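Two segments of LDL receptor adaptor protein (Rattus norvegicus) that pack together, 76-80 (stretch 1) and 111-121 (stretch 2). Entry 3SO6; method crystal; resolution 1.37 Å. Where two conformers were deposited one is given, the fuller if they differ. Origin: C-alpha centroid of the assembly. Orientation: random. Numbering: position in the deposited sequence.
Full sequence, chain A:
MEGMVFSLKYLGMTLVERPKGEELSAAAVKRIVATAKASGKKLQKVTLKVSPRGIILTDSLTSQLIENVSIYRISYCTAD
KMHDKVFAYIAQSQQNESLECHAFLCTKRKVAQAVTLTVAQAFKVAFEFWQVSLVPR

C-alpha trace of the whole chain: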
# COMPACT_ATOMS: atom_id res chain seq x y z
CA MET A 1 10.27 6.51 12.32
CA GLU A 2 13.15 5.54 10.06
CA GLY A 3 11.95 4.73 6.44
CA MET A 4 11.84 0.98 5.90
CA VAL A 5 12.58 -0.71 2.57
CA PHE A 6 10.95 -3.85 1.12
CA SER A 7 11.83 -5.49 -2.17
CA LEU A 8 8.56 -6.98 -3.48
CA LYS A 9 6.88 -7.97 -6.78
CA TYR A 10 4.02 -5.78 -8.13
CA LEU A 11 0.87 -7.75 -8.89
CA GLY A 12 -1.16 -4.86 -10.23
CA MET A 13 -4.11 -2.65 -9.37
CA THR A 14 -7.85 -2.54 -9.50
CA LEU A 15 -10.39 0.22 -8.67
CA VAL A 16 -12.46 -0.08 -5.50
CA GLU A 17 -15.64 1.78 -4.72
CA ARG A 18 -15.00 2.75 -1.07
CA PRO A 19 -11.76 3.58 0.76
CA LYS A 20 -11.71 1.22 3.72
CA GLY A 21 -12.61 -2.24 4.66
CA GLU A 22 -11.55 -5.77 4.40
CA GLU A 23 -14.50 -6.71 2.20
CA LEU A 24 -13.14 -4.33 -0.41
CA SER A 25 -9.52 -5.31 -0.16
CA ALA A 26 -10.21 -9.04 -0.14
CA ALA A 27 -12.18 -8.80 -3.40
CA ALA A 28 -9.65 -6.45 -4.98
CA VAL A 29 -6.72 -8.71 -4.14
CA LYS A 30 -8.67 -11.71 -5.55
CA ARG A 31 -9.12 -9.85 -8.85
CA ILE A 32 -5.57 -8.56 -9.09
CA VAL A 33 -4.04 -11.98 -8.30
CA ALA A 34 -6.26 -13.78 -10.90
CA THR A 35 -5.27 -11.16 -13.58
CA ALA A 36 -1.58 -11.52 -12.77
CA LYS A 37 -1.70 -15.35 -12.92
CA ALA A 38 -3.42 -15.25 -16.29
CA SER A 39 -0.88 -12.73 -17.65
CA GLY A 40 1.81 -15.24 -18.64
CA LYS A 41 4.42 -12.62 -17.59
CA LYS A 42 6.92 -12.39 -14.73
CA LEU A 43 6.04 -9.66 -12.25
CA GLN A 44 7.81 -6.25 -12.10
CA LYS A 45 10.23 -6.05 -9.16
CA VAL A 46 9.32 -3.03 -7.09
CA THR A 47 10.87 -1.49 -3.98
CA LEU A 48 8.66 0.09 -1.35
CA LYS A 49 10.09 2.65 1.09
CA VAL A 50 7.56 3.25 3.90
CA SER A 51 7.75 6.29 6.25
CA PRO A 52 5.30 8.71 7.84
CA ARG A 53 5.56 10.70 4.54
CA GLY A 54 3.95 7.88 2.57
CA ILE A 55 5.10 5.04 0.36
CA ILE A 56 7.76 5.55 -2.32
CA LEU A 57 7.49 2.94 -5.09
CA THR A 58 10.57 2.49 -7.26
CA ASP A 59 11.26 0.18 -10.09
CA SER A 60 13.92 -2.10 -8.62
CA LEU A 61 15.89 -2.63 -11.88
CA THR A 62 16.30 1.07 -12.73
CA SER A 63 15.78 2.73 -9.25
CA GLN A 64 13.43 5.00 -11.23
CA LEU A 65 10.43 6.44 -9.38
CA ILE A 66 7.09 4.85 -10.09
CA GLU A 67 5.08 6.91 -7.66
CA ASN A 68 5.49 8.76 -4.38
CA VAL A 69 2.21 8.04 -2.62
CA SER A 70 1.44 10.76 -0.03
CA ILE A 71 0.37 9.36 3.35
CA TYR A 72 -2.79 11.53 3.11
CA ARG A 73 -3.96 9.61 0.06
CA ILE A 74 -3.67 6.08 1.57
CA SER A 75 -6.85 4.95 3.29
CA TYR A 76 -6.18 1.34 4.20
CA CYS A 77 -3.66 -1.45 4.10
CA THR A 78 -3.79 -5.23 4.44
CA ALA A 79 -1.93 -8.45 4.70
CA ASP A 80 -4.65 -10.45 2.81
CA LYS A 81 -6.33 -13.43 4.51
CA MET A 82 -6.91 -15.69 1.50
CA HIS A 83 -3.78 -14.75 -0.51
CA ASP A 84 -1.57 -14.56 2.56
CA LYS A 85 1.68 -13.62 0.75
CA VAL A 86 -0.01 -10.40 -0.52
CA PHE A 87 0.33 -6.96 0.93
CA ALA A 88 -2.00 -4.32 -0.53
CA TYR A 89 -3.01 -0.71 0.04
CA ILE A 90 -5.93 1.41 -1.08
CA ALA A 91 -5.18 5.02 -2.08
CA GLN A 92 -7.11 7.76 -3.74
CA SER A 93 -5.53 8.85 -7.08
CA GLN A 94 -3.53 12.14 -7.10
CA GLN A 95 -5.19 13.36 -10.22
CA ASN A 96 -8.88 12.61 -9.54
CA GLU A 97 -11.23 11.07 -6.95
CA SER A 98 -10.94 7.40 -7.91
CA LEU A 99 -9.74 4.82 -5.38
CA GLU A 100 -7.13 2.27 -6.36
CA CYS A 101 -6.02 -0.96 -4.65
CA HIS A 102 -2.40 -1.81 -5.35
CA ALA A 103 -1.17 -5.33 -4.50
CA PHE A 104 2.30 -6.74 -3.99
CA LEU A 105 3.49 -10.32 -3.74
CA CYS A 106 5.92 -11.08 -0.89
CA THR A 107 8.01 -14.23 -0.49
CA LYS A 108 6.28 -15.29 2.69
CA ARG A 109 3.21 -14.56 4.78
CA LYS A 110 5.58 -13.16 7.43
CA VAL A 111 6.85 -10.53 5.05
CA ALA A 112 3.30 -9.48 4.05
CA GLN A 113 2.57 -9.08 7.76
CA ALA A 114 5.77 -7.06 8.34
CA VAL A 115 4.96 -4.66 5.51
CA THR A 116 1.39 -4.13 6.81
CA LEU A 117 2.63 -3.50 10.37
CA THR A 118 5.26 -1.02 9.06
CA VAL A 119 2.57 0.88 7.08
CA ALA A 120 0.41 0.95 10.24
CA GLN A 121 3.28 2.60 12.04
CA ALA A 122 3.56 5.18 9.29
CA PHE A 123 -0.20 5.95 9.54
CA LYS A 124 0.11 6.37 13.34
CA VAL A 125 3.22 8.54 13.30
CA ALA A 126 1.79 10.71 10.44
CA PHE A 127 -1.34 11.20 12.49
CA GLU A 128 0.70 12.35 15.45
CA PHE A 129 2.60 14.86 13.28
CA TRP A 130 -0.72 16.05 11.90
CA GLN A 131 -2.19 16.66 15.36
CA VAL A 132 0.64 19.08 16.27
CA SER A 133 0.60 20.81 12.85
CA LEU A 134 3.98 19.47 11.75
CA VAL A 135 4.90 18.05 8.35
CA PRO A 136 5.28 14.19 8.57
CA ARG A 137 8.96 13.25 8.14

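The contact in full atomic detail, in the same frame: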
# COMPACT_ATOMS: atom_id res chain seq x y z
N TYR A 76 -6.02 2.70 3.61
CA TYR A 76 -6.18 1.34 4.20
C TYR A 76 -5.00 0.49 3.75
O TYR A 76 -4.53 0.66 2.60
CB TYR A 76 -7.51 0.76 3.66
CG TYR A 76 -8.03 -0.49 4.39
CD1 TYR A 76 -8.60 -0.43 5.65
CD2 TYR A 76 -7.96 -1.77 3.77
CE1 TYR A 76 -9.09 -1.56 6.26
CE2 TYR A 76 -8.41 -2.90 4.41
CZ TYR A 76 -8.97 -2.80 5.65
OH TYR A 76 -9.40 -3.95 6.27
N CYS A 77 -4.58 -0.47 4.57
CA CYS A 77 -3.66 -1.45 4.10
C CYS A 77 -3.97 -2.81 4.71
O CYS A 77 -4.66 -2.89 5.72
CB CYS A 77 -2.20 -1.08 4.33
SG CYS A 77 -1.69 -1.05 6.05
N THR A 78 -3.44 -3.85 4.07
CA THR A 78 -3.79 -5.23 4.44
C THR A 78 -2.69 -6.24 4.14
O THR A 78 -2.05 -6.13 3.10
CB THR A 78 -5.10 -5.64 3.69
OG1 THR A 78 -5.47 -6.96 4.03
CG2 THR A 78 -4.96 -5.60 2.14
N ALA A 79 -2.53 -7.21 5.04
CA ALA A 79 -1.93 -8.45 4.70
C ALA A 79 -3.14 -9.37 4.43
O ALA A 79 -3.91 -9.67 5.38
CB ALA A 79 -1.08 -8.95 5.84
N ASP A 80 -3.36 -9.76 3.19
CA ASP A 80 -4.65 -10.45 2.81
C ASP A 80 -4.82 -11.80 3.52
O ASP A 80 -3.85 -12.51 3.77
CB ASP A 80 -4.65 -10.61 1.27
CG ASP A 80 -6.00 -10.98 0.74
OD1 ASP A 80 -6.93 -10.18 0.89
OD2 ASP A 80 -6.14 -12.08 0.16
N VAL A 111 6.49 -11.78 5.63
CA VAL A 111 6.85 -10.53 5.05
C VAL A 111 5.60 -9.68 4.78
O VAL A 111 5.65 -8.50 5.06
CB VAL A 111 7.62 -10.79 3.78
CG1 VAL A 111 8.00 -9.49 3.08
CG2 VAL A 111 8.95 -11.65 4.03
N ALA A 112 4.50 -10.25 4.27
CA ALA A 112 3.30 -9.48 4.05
C ALA A 112 2.82 -8.85 5.36
O ALA A 112 2.44 -7.66 5.44
CB ALA A 112 2.23 -10.36 3.39
N GLN A 113 2.94 -9.59 6.45
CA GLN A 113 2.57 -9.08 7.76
C GLN A 113 3.51 -7.93 8.18
O GLN A 113 3.07 -6.91 8.74
CB GLN A 113 2.59 -10.19 8.82
CG GLN A 113 1.53 -11.22 8.59
CD GLN A 113 1.57 -12.36 9.56
OE1 GLN A 113 2.54 -12.59 10.24
NE2 GLN A 113 0.50 -13.13 9.59
N ALA A 114 4.81 -8.12 7.96
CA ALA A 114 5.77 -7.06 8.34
C ALA A 114 5.52 -5.79 7.60
O ALA A 114 5.64 -4.67 8.14
CB ALA A 114 7.25 -7.56 8.09
N VAL A 115 5.24 -5.89 6.32
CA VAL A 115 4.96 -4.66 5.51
C VAL A 115 3.71 -3.96 6.06
O VAL A 115 3.74 -2.74 6.28
CB VAL A 115 4.76 -4.98 4.04
CG1 VAL A 115 4.51 -3.65 3.29
CG2 VAL A 115 6.05 -5.66 3.48
N THR A 116 2.64 -4.72 6.32
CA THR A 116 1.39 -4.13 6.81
C THR A 116 1.62 -3.42 8.14
O THR A 116 1.11 -2.32 8.37
CB THR A 116 0.27 -5.17 6.82
OG1 THR A 116 0.31 -5.92 5.59
CG2 THR A 116 -0.99 -4.51 7.09
N LEU A 117 2.37 -4.07 9.05
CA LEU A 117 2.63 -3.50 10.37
C LEU A 117 3.49 -2.22 10.24
O LEU A 117 3.36 -1.31 11.05
CB LEU A 117 3.32 -4.52 11.24
CG LEU A 117 2.34 -5.64 11.69
CD1 LEU A 117 3.16 -6.76 12.28
CD2 LEU A 117 1.29 -5.19 12.62
N THR A 118 4.40 -2.20 9.27
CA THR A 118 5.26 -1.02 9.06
C THR A 118 4.38 0.13 8.53
O THR A 118 4.54 1.28 8.97
CB THR A 118 6.36 -1.35 8.08
OG1 THR A 118 7.10 -2.43 8.63
CG2 THR A 118 7.26 -0.19 7.88
N VAL A 119 3.50 -0.15 7.58
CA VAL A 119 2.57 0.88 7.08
C VAL A 119 1.67 1.39 8.19
O VAL A 119 1.44 2.58 8.30
CB VAL A 119 1.84 0.40 5.84
CG1 VAL A 119 0.83 1.43 5.37
CG2 VAL A 119 2.82 0.05 4.70
N ALA A 120 1.22 0.50 9.08
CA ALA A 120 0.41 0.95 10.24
C ALA A 120 1.19 1.93 11.09
O ALA A 120 0.60 2.90 11.60
CB ALA A 120 0.04 -0.27 11.10
N GLN A 121 2.48 1.65 11.31
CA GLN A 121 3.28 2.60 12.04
C GLN A 121 3.36 3.94 11.34
O GLN A 121 3.27 5.00 11.99
CB GLN A 121 4.67 2.07 12.35
CG GLN A 121 5.50 3.03 13.24
CD GLN A 121 7.04 2.71 13.29
OE1 GLN A 121 7.51 1.70 12.76
NE2 GLN A 121 7.83 3.61 13.94

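Strand 76-79 lies against helix 111-121, the two running nearly antiparallel (158° between their N-to-C directions) with axes 7.3 Å apart at closest approach. The backbones come close, with the CA atoms of Ala79 and Ala112 5.4 Å apart and those of Thr78 and Thr116 5.8 Å; at the first pair both side chains are single methyls. Strand alternation sorts the residues: the CA-to-CB bonds of Cys77 and Ala79 point toward the helix, those of Tyr76 and Thr78 away, and Thr78 OG1 finds its hydrogen bond elsewhere in the structure. Cys77, with chi1 at 69° (p), sets its sulfur against two methyls, SG lying 3.7 Å from Thr116 CG2 and 3.6 Å from Val119 CG1; Val119, in the t rotamer, presents CG1 to the sulfur, with CG2 farther off. Thr116 is the hub. Its chi1 of -44° (m) turns the hydroxyl back along the helix, where Thr116 OG1 donates a 2.8 Å hydrogen bond to Ala112 O, a carbonyl that also accepts from Thr116 N at 3.1 Å. The same oxygen, OG1 of Thr116, sits 3.2 Å from Ala79 N, but the angle is too poor for a hydrogen bond. Ala79 CB also rests 4.4 Å from Ala112 CB and 3.8 Å from Ala112 O. No hydrogen bond crosses the interface; 264 Å² is buried through close packing.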